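SusD superfamily protein (Bacteroides fragilis NCTC 9343, PDB 3NQP) probably binds glycans at the outer membrane, as do SusD relatives that deliver sugars to a partner transporter. Local coordinates at residues N96-R101 / N114-E119; E119-R124 / M178-N183; G30-L35 / K195-K200. All coordinates share one frame; numbering follows the deposited sequence.

Interaction 1: residues N96-R101 / N114-E119; sequences NLFIAR and NFYLGE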
loop_
_atom_site.group_PDB
_atom_site.type_symbol
_atom_site.label_atom_id
_atom_site.label_comp_id
_atom_site.label_asym_id
_atom_site.label_seq_id
_atom_site.Cartn_x
_atom_site.Cartn_y
_atom_site.Cartn_z
ATOM N N ASN A 96 -2.970 -21.615 8.306
ATOM C CA ASN A 96 -3.606 -22.925 8.088
ATOM C C ASN A 96 -3.641 -23.712 9.390
ATOM O O ASN A 96 -4.655 -24.288 9.753
ATOM C CB ASN A 96 -2.868 -23.690 6.983
ATOM C CG ASN A 96 -2.842 -22.936 5.654
ATOM O OD1 ASN A 96 -3.638 -22.043 5.440
ATOM N ND2 ASN A 96 -1.929 -23.318 4.753
ATOM N N LEU A 97 -2.524 -23.702 10.111
ATOM C CA LEU A 97 -2.433 -24.435 11.360
ATOM C C LEU A 97 -3.431 -23.878 12.375
ATOM O O LEU A 97 -4.093 -24.618 13.066
ATOM C CB LEU A 97 -1.001 -24.337 11.915
ATOM C CG LEU A 97 -0.658 -25.192 13.143
ATOM C CD1 LEU A 97 -0.941 -26.663 12.840
ATOM C CD2 LEU A 97 0.807 -24.998 13.554
ATOM N N PHE A 98 -3.527 -22.558 12.483
ATOM C CA PHE A 98 -4.499 -21.987 13.402
ATOM C C PHE A 98 -5.917 -22.447 13.067
ATOM O O PHE A 98 -6.698 -22.788 13.966
ATOM C CB PHE A 98 -4.433 -20.484 13.415
ATOM C CG PHE A 98 -5.296 -19.847 14.481
ATOM C CD1 PHE A 98 -4.774 -19.534 15.736
ATOM C CD2 PHE A 98 -6.613 -19.517 14.223
ATOM C CE1 PHE A 98 -5.570 -18.911 16.703
ATOM C CE2 PHE A 98 -7.412 -18.917 15.205
ATOM C CZ PHE A 98 -6.878 -18.643 16.458
ATOM N N ILE A 99 -6.255 -22.442 11.782
ATOM C CA ILE A 99 -7.602 -22.790 11.364
ATOM C C ILE A 99 -7.893 -24.253 11.703
ATOM O O ILE A 99 -8.915 -24.558 12.325
ATOM C CB ILE A 99 -7.830 -22.540 9.866
ATOM C CG1 ILE A 99 -7.857 -21.028 9.582
ATOM C CG2 ILE A 99 -9.096 -23.191 9.413
ATOM C CD1 ILE A 99 -7.919 -20.688 8.055
ATOM N N ALA A 100 -6.975 -25.134 11.314
ATOM C CA ALA A 100 -7.059 -26.570 11.658
ATOM C C ALA A 100 -7.240 -26.778 13.179
ATOM O O ALA A 100 -8.110 -27.516 13.610
ATOM C CB ALA A 100 -5.789 -27.315 11.143
ATOM N N ARG A 101 -6.458 -26.102 14.001
ATOM C CA ARG A 101 -6.567 -26.332 15.457
ATOM C C ARG A 101 -7.779 -25.739 16.148
ATOM O O ARG A 101 -8.251 -26.276 17.156
ATOM C CB ARG A 101 -5.333 -25.823 16.179
ATOM C CG ARG A 101 -4.085 -26.656 15.898
ATOM C CD ARG A 101 -3.033 -26.355 16.969
ATOM N NE ARG A 101 -1.661 -26.424 16.480
ATOM C CZ ARG A 101 -0.579 -26.502 17.258
ATOM N NH1 ARG A 101 -0.689 -26.541 18.588
ATOM N NH2 ARG A 101 0.631 -26.562 16.700
ATOM N N ASN A 114 -15.037 -17.266 16.704
ATOM C CA ASN A 114 -15.532 -16.737 15.453
ATOM C C ASN A 114 -14.756 -15.452 15.089
ATOM O O ASN A 114 -14.451 -15.231 13.925
ATOM C CB ASN A 114 -17.027 -16.445 15.537
ATOM C CG ASN A 114 -17.868 -17.686 15.547
ATOM O OD1 ASN A 114 -17.403 -18.769 15.187
ATOM N ND2 ASN A 114 -19.113 -17.536 15.954
ATOM N N PHE A 115 -14.441 -14.623 16.088
ATOM C CA PHE A 115 -13.670 -13.397 15.813
ATOM C C PHE A 115 -12.287 -13.721 15.287
ATOM O O PHE A 115 -11.841 -13.150 14.293
ATOM C CB PHE A 115 -13.560 -12.487 17.031
ATOM C CG PHE A 115 -13.068 -11.118 16.668
ATOM C CD1 PHE A 115 -13.947 -10.186 16.164
ATOM C CD2 PHE A 115 -11.732 -10.799 16.746
ATOM C CE1 PHE A 115 -13.500 -8.946 15.787
ATOM C CE2 PHE A 115 -11.290 -9.540 16.352
ATOM C CZ PHE A 115 -12.182 -8.633 15.892
ATOM N N TYR A 116 -11.621 -14.659 15.961
ATOM C CA TYR A 116 -10.309 -15.125 15.572
ATOM C C TYR A 116 -10.341 -15.789 14.204
ATOM O O TYR A 116 -9.475 -15.530 13.372
ATOM C CB TYR A 116 -9.728 -16.080 16.618
ATOM C CG TYR A 116 -9.237 -15.436 17.911
ATOM C CD1 TYR A 116 -9.143 -14.054 18.051
ATOM C CD2 TYR A 116 -8.848 -16.230 18.987
ATOM C CE1 TYR A 116 -8.663 -13.465 19.225
ATOM C CE2 TYR A 116 -8.335 -15.654 20.173
ATOM C CZ TYR A 116 -8.262 -14.276 20.283
ATOM O OH TYR A 116 -7.779 -13.716 21.420
ATOM N N LEU A 117 -11.344 -16.614 13.943
ATOM C CA LEU A 117 -11.398 -17.280 12.630
ATOM C C LEU A 117 -11.686 -16.224 11.522
ATOM O O LEU A 117 -11.090 -16.261 10.457
ATOM C CB LEU A 117 -12.382 -18.450 12.628
ATOM C CG LEU A 117 -11.871 -19.656 13.424
ATOM C CD1 LEU A 117 -12.940 -20.718 13.590
ATOM C CD2 LEU A 117 -10.563 -20.212 12.800
ATOM N N GLY A 118 -12.525 -15.234 11.805
ATOM C CA GLY A 118 -12.728 -14.142 10.879
ATOM C C GLY A 118 -11.405 -13.482 10.546
ATOM O O GLY A 118 -11.121 -13.153 9.389
ATOM N N GLU A 119 -10.566 -13.307 11.553
ATOM C CA GLU A 119 -9.304 -12.591 11.340
ATOM C C GLU A 119 -8.408 -13.457 10.449
ATOM O O GLU A 119 -7.813 -12.951 9.492
ATOM C CB GLU A 119 -8.593 -12.262 12.648
ATOM C CG GLU A 119 -9.286 -11.191 13.470
ATOM C CD GLU A 119 -8.519 -10.783 14.708
ATOM O OE1 GLU A 119 -8.119 -11.671 15.453
ATOM O OE2 GLU A 119 -8.331 -9.556 14.964
#
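Tyr116 bonds through its hydroxyl to Thr25 OG1 of helix 21-37, while the root of the same side chain packs on Phe98: Phe98 CZ lies 3.8 Å from Tyr116 CB. That side-chain bond is made to a third helix. Between residues 96-101 and 114-119 there is no hydrogen bond, and the whole contact is apolar. The two segments belong to an antiparallel helical hairpin, helix 89-102 turning back into helix 110-135, with local axes 10.4 Å apart and N-to-C directions 151° from each other. Phe98 makes the largest share of the contact. With CG anti to the backbone N (chi1 -173°), its ring extends toward the facing helix, and the outer atoms CE2 and CZ do the touching. The approach to Tyr116 is slanted, and CZ also nears CD2 of the tyrosine ring. Leu117 adds one branch, CD2, which reaches the edge of the Phe98 ring near its plane, 4.2 Å from CE2. The same methyl rests over the opposing backbone, 4.2 Å from Ile99 CA, and lies 4.3 Å from Ile99 CG1, so one leucine branch fits against both Phe98 and Ile99. All four residues are buried. Phe98 and Ile99 also pack on Val120, one turn further along helix 110-135. Beyond the hairpin, Tyr27 and Ile28 of helix 21-37 cover Phe98, Ile28 also backs Tyr116, and Tyr180 of helix 163-181 touches Leu117, placing the hairpin between these two helices in the SusD-like N-terminal region.

Interaction 2: residues E119-R124 / M178-N183; sequences EVYGLR and MEYFGN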
loop_
_atom_site.group_PDB
_atom_site.type_symbol
_atom_site.label_atom_id
_atom_site.label_comp_id
_atom_site.label_asym_id
_atom_site.label_seq_id
_atom_site.Cartn_x
_atom_site.Cartn_y
_atom_site.Cartn_z
ATOM N N GLU A 119 -10.566 -13.307 11.553
ATOM C CA GLU A 119 -9.304 -12.591 11.340
ATOM C C GLU A 119 -8.408 -13.457 10.449
ATOM O O GLU A 119 -7.813 -12.951 9.492
ATOM C CB GLU A 119 -8.593 -12.262 12.648
ATOM C CG GLU A 119 -9.286 -11.191 13.470
ATOM C CD GLU A 119 -8.519 -10.783 14.708
ATOM O OE1 GLU A 119 -8.119 -11.671 15.453
ATOM O OE2 GLU A 119 -8.331 -9.556 14.964
ATOM N N VAL A 120 -8.341 -14.758 10.745
ATOM C CA VAL A 120 -7.334 -15.599 10.139
ATOM C C VAL A 120 -7.714 -15.935 8.689
ATOM O O VAL A 120 -6.860 -15.952 7.836
ATOM C CB VAL A 120 -7.030 -16.847 10.996
ATOM C CG1 VAL A 120 -6.191 -17.821 10.235
ATOM C CG2 VAL A 120 -6.328 -16.397 12.322
ATOM N N TYR A 121 -8.998 -16.137 8.398
ATOM C CA TYR A 121 -9.425 -16.283 6.993
ATOM C C TYR A 121 -9.252 -15.004 6.204
ATOM O O TYR A 121 -8.855 -15.045 5.041
ATOM C CB TYR A 121 -10.864 -16.731 6.911
ATOM C CG TYR A 121 -11.086 -18.210 7.133
ATOM C CD1 TYR A 121 -10.971 -19.114 6.063
ATOM C CD2 TYR A 121 -11.473 -18.715 8.366
ATOM C CE1 TYR A 121 -11.219 -20.463 6.221
ATOM C CE2 TYR A 121 -11.698 -20.098 8.534
ATOM C CZ TYR A 121 -11.588 -20.948 7.445
ATOM O OH TYR A 121 -11.832 -22.284 7.566
ATOM N N GLY A 122 -9.516 -13.858 6.835
ATOM C CA GLY A 122 -9.244 -12.580 6.211
ATOM C C GLY A 122 -7.781 -12.406 5.826
ATOM O O GLY A 122 -7.456 -11.885 4.751
ATOM N N LEU A 123 -6.893 -12.766 6.735
ATOM C CA LEU A 123 -5.470 -12.611 6.523
ATOM C C LEU A 123 -4.941 -13.601 5.514
ATOM O O LEU A 123 -3.986 -13.293 4.780
ATOM C CB LEU A 123 -4.716 -12.756 7.846
ATOM C CG LEU A 123 -4.852 -11.582 8.816
ATOM C CD1 LEU A 123 -4.107 -11.906 10.156
ATOM C CD2 LEU A 123 -4.367 -10.245 8.246
ATOM N N ARG A 124 -5.569 -14.769 5.409
ATOM C CA ARG A 124 -5.115 -15.714 4.397
ATOM C C ARG A 124 -5.483 -15.177 2.998
ATOM O O ARG A 124 -4.667 -15.269 2.071
ATOM C CB ARG A 124 -5.666 -17.111 4.577
ATOM C CG ARG A 124 -4.962 -18.121 3.691
ATOM C CD ARG A 124 -5.271 -19.549 4.178
ATOM N NE ARG A 124 -6.673 -19.897 3.945
ATOM C CZ ARG A 124 -7.211 -21.076 4.254
ATOM N NH1 ARG A 124 -6.476 -22.017 4.842
ATOM N NH2 ARG A 124 -8.473 -21.327 3.960
HETATM N N MSE A 178 -16.197 -13.138 6.466
HETATM C CA MSE A 178 -17.449 -12.411 6.785
HETATM C C MSE A 178 -18.412 -13.343 7.556
HETATM O O MSE A 178 -19.158 -12.914 8.457
HETATM C CB MSE A 178 -18.125 -11.854 5.527
HETATM C CG MSE A 178 -17.311 -10.947 4.672
HETATM SE SE MSE A 178 -17.013 -9.292 5.723
HETATM C CE MSE A 178 -18.847 -8.748 5.826
ATOM N N GLU A 179 -18.426 -14.629 7.204
ATOM C CA GLU A 179 -19.364 -15.511 7.852
ATOM C C GLU A 179 -19.044 -15.626 9.328
ATOM O O GLU A 179 -19.928 -15.584 10.171
ATOM C CB GLU A 179 -19.341 -16.885 7.177
ATOM C CG GLU A 179 -20.353 -17.864 7.668
ATOM C CD GLU A 179 -20.170 -19.222 6.974
ATOM O OE1 GLU A 179 -19.804 -19.238 5.771
ATOM O OE2 GLU A 179 -20.345 -20.256 7.646
ATOM N N TYR A 180 -17.764 -15.736 9.647
ATOM C CA TYR A 180 -17.349 -15.823 11.038
ATOM C C TYR A 180 -17.527 -14.506 11.796
ATOM O O TYR A 180 -17.962 -14.524 12.926
ATOM C CB TYR A 180 -15.891 -16.320 11.155
ATOM C CG TYR A 180 -15.724 -17.800 11.051
ATOM C CD1 TYR A 180 -16.184 -18.647 12.049
ATOM C CD2 TYR A 180 -15.067 -18.362 9.964
ATOM C CE1 TYR A 180 -16.021 -20.001 11.977
ATOM C CE2 TYR A 180 -14.892 -19.731 9.881
ATOM C CZ TYR A 180 -15.366 -20.551 10.875
ATOM O OH TYR A 180 -15.175 -21.913 10.750
ATOM N N PHE A 181 -17.174 -13.378 11.198
ATOM C CA PHE A 181 -17.329 -12.085 11.877
ATOM C C PHE A 181 -18.824 -11.778 12.188
ATOM O O PHE A 181 -19.149 -11.103 13.180
ATOM C CB PHE A 181 -16.746 -10.968 11.013
ATOM C CG PHE A 181 -15.229 -10.776 11.134
ATOM C CD1 PHE A 181 -14.625 -10.636 12.360
ATOM C CD2 PHE A 181 -14.443 -10.615 10.001
ATOM C CE1 PHE A 181 -13.260 -10.405 12.457
ATOM C CE2 PHE A 181 -13.093 -10.427 10.094
ATOM C CZ PHE A 181 -12.496 -10.331 11.345
ATOM N N GLY A 182 -19.720 -12.248 11.316
ATOM C CA GLY A 182 -21.165 -12.042 11.450
ATOM C C GLY A 182 -21.490 -10.583 11.623
ATOM O O GLY A 182 -21.128 -9.762 10.777
ATOM N N ASN A 183 -22.165 -10.276 12.734
ATOM C CA ASN A 183 -22.540 -8.897 13.110
ATOM C C ASN A 183 -21.540 -8.201 14.044
ATOM O O ASN A 183 -21.809 -7.127 14.514
ATOM C CB ASN A 183 -23.926 -8.888 13.768
ATOM C CG ASN A 183 -25.064 -9.064 12.763
ATOM O OD1 ASN A 183 -25.161 -8.339 11.756
ATOM N ND2 ASN A 183 -25.972 -9.986 13.065
HETATM O O HOH W 1 -12.881 -22.957 9.964
#
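Tyr180 and Tyr121 form an offset, near-parallel aromatic pair where the last turn of helix 163-181 packs on helix 110-135 in the all-helical N-terminal region of the SusD fold. Their planes differ by only 20°, but the rings are slid so far apart, with centroids 5.6 Å from each other, that they barely overlap. Contact falls on one flank of each ring, Tyr180 CE2 standing 3.5 Å from Tyr121 CE2. The two hydroxyls then share a water, 2.6 Å from Tyr180 OH and 2.7 Å from Tyr121 OH. This water sits in the plane of the Tyr121 ring, at its edge, and ties together the polar ends of a pair whose CE2 atoms already touch. Phe181 comes next and points its ring end into the helix backbone: CZ is 3.6 Å from Glu119 N and 3.9 Å from Glu119 CG. The aliphatic part of Glu119, with CG beside its backbone N (chi1 -71°), therefore passes across the phenyl tip, while its carboxylate plane stands 81° from the ring. Phe115, one turn earlier on helix 110-135, meets Phe181 edge-to-face. Gly182 ends the helical run by turning to a positive phi, yet its amide still closes the last turn: Gly182 N donates to Met178 O over 3.0 Å.

Interaction 3: residues G30-L35 / K195-K200; sequences GIHKHL and KVYWSK. With EDO (1,2-ethanediol), chain G.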
loop_
_atom_site.group_PDB
_atom_site.type_symbol
_atom_site.label_atom_id
_atom_site.label_comp_id
_atom_site.label_asym_id
_atom_site.label_seq_id
_atom_site.Cartn_x
_atom_site.Cartn_y
_atom_site.Cartn_z
ATOM N N GLY A 30 1.014 -13.489 17.566
ATOM C CA GLY A 30 2.151 -13.876 16.722
ATOM C C GLY A 30 1.829 -13.701 15.260
ATOM O O GLY A 30 2.653 -13.219 14.498
ATOM N N ILE A 31 0.658 -14.159 14.856
ATOM C CA ILE A 31 0.192 -13.954 13.465
ATOM C C ILE A 31 0.254 -12.459 13.107
ATOM O O ILE A 31 0.704 -12.089 12.014
ATOM C CB ILE A 31 -1.229 -14.523 13.224
ATOM C CG1 ILE A 31 -1.196 -16.064 13.081
ATOM C CG2 ILE A 31 -1.909 -13.812 11.979
ATOM C CD1 ILE A 31 -2.579 -16.751 13.301
ATOM N N HIS A 32 -0.181 -11.592 14.021
ATOM C CA HIS A 32 -0.139 -10.159 13.715
ATOM C C HIS A 32 1.288 -9.562 13.657
ATOM O O HIS A 32 1.542 -8.646 12.903
ATOM C CB HIS A 32 -1.074 -9.353 14.638
ATOM C CG HIS A 32 -2.514 -9.505 14.276
ATOM N ND1 HIS A 32 -3.258 -10.615 14.632
ATOM C CD2 HIS A 32 -3.329 -8.727 13.527
ATOM C CE1 HIS A 32 -4.471 -10.504 14.128
ATOM N NE2 HIS A 32 -4.548 -9.358 13.470
ATOM N N LYS A 33 2.210 -10.073 14.465
ATOM C CA LYS A 33 3.567 -9.551 14.470
ATOM C C LYS A 33 4.293 -10.029 13.194
ATOM O O LYS A 33 5.145 -9.338 12.662
ATOM C CB LYS A 33 4.318 -9.952 15.736
ATOM C CG LYS A 33 3.683 -9.343 17.037
ATOM C CD LYS A 33 4.606 -9.409 18.234
ATOM C CE LYS A 33 3.971 -8.797 19.527
ATOM N NZ LYS A 33 2.772 -7.880 19.281
ATOM N N HIS A 34 3.960 -11.218 12.712
ATOM C CA HIS A 34 4.546 -11.708 11.471
ATOM C C HIS A 34 3.980 -10.915 10.306
ATOM O O HIS A 34 4.651 -10.726 9.285
ATOM C CB HIS A 34 4.254 -13.204 11.274
ATOM C CG HIS A 34 5.160 -14.112 12.048
ATOM N ND1 HIS A 34 4.706 -15.244 12.699
ATOM C CD2 HIS A 34 6.493 -14.065 12.272
ATOM C CE1 HIS A 34 5.717 -15.849 13.294
ATOM N NE2 HIS A 34 6.815 -15.155 13.050
ATOM N N LEU A 35 2.734 -10.464 10.443
ATOM C CA LEU A 35 2.137 -9.617 9.433
ATOM C C LEU A 35 2.879 -8.266 9.475
ATOM O O LEU A 35 3.199 -7.721 8.420
ATOM C CB LEU A 35 0.649 -9.403 9.676
ATOM C CG LEU A 35 -0.134 -8.505 8.743
ATOM C CD1 LEU A 35 -0.211 -9.190 7.344
ATOM C CD2 LEU A 35 -1.510 -8.201 9.318
ATOM N N LYS A 195 -7.899 -1.060 16.039
ATOM C CA LYS A 195 -7.484 -0.888 14.661
ATOM C C LYS A 195 -6.119 -1.467 14.292
ATOM O O LYS A 195 -5.662 -1.242 13.207
ATOM C CB LYS A 195 -7.656 0.576 14.258
ATOM C CG LYS A 195 -9.177 0.891 14.135
ATOM C CD LYS A 195 -9.501 2.348 14.056
ATOM C CE LYS A 195 -10.983 2.606 13.835
ATOM N NZ LYS A 195 -11.232 4.008 13.317
ATOM N N VAL A 196 -5.500 -2.239 15.185
ATOM C CA VAL A 196 -4.262 -2.943 14.840
ATOM C C VAL A 196 -4.344 -4.472 14.868
ATOM O O VAL A 196 -3.335 -5.160 14.707
ATOM C CB VAL A 196 -3.096 -2.416 15.682
ATOM C CG1 VAL A 196 -2.890 -0.864 15.325
ATOM C CG2 VAL A 196 -3.313 -2.711 17.235
ATOM N N TYR A 197 -5.558 -4.971 15.046
ATOM C CA TYR A 197 -5.929 -6.365 14.787
ATOM C C TYR A 197 -6.925 -6.361 13.643
ATOM O O TYR A 197 -7.712 -5.438 13.505
ATOM C CB TYR A 197 -6.554 -7.000 16.032
ATOM C CG TYR A 197 -5.518 -7.284 17.080
ATOM C CD1 TYR A 197 -5.105 -6.300 17.973
ATOM C CD2 TYR A 197 -4.891 -8.535 17.138
ATOM C CE1 TYR A 197 -4.106 -6.566 18.941
ATOM C CE2 TYR A 197 -3.918 -8.815 18.069
ATOM C CZ TYR A 197 -3.514 -7.820 18.973
ATOM O OH TYR A 197 -2.553 -8.090 19.911
ATOM N N TRP A 198 -6.898 -7.399 12.828
ATOM C CA TRP A 198 -7.778 -7.470 11.674
ATOM C C TRP A 198 -9.222 -7.525 12.138
ATOM O O TRP A 198 -9.504 -8.025 13.231
ATOM C CB TRP A 198 -7.410 -8.692 10.831
ATOM C CG TRP A 198 -8.020 -8.696 9.442
ATOM C CD1 TRP A 198 -9.201 -9.243 9.086
ATOM C CD2 TRP A 198 -7.491 -8.086 8.272
ATOM N NE1 TRP A 198 -9.430 -9.058 7.756
ATOM C CE2 TRP A 198 -8.385 -8.359 7.225
ATOM C CE3 TRP A 198 -6.319 -7.368 7.991
ATOM C CZ2 TRP A 198 -8.155 -7.960 5.914
ATOM C CZ3 TRP A 198 -6.112 -6.956 6.688
ATOM C CH2 TRP A 198 -7.025 -7.233 5.679
ATOM N N SER A 199 -10.127 -6.951 11.350
ATOM C CA SER A 199 -11.508 -6.715 11.775
ATOM C C SER A 199 -12.427 -6.975 10.603
ATOM O O SER A 199 -11.965 -7.126 9.469
ATOM C CB SER A 199 -11.682 -5.256 12.224
ATOM O OG SER A 199 -11.434 -4.343 11.112
ATOM N N LYS A 200 -13.724 -6.957 10.870
ATOM C CA LYS A 200 -14.751 -7.080 9.820
ATOM C C LYS A 200 -14.642 -5.971 8.774
ATOM O O LYS A 200 -14.687 -6.216 7.550
ATOM C CB LYS A 200 -16.131 -7.125 10.446
ATOM C CG LYS A 200 -17.265 -7.423 9.477
ATOM C CD LYS A 200 -18.579 -7.213 10.166
ATOM C CE LYS A 200 -19.674 -7.135 9.189
ATOM N NZ LYS A 200 -20.976 -7.143 9.798
HETATM C C1 EDO G . 0.415 -5.289 18.220
HETATM O O1 EDO G . 1.827 -5.575 18.158
HETATM C C2 EDO G . -0.336 -6.201 17.258
HETATM O O2 EDO G . -0.178 -7.551 17.718
#
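His32 carries the tight part of this contact, its buried imidazole gripped at both nitrogens and covered on a face. The amide of Trp198 donates to His32 NE2 over 3.1 Å in a nearly straight bond (166° at the hydrogen), the donor lying 20° out of the ring plane. On the other nitrogen, ND1 bonds to Ile28 O one turn earlier in its own helix; a carbonyl partner there and an amide donor at NE2 are consistent with a neutral ring protonated on ND1. Together the two bonds fix the rotation of the imidazole. Tyr197 approaches over the face, its edge inward: CD2 stands 3.5 Å above the centre of the His32 ring, in a tilted edge-to-face pair with planes at 53°. Trp198 CB closes in near NE2, while its indole leads away from the helix. The outer side is looser. Tyr197 and Lys33 are partly exposed there, and a 1,2-ethanediol, probably from the crystallisation liquor, spans them. Lys33 NZ gives a 2.7 Å hydrogen bond to its O1, the lysine chain bending at its end, whereas the bond from the diol O2 to Tyr197 OH is weak at 3.3 Å. That hydroxyl also bonds to Asp29 OD1. Inward, Leu123 of helix 110-135 touches both Ile31 and Trp198, Phe181 of helix 163-181 touches the indole and Phe267 of strand 265-269 meets it edge-to-face, so the loop that leads into helix 200-216 packs against helix 21-37 at the meeting of these elements.

In the fold
All three contacts cluster on one side of the chain, around helix 110-135. Interactions 1 and 2 use it directly and share Glu119; interaction 3 reaches it through Leu123, which packs on Ile31, and through Glu119, which touches Tyr197 and Trp198. Interaction 1 is the most buried and wholly apolar across its segments. Interaction 2 is partly buried, mixing ring packing with a water bridge, while interaction 3, nearest the centre of the chain, adds a direct side-chain-to-backbone bond and a bound ethanediol at its partly exposed side. Polar ties link neighbours: Asn96 OD1 with Arg124 NH1 joins interactions 1 and 2, and Gly182 O with Lys200 NZ joins 2 and 3.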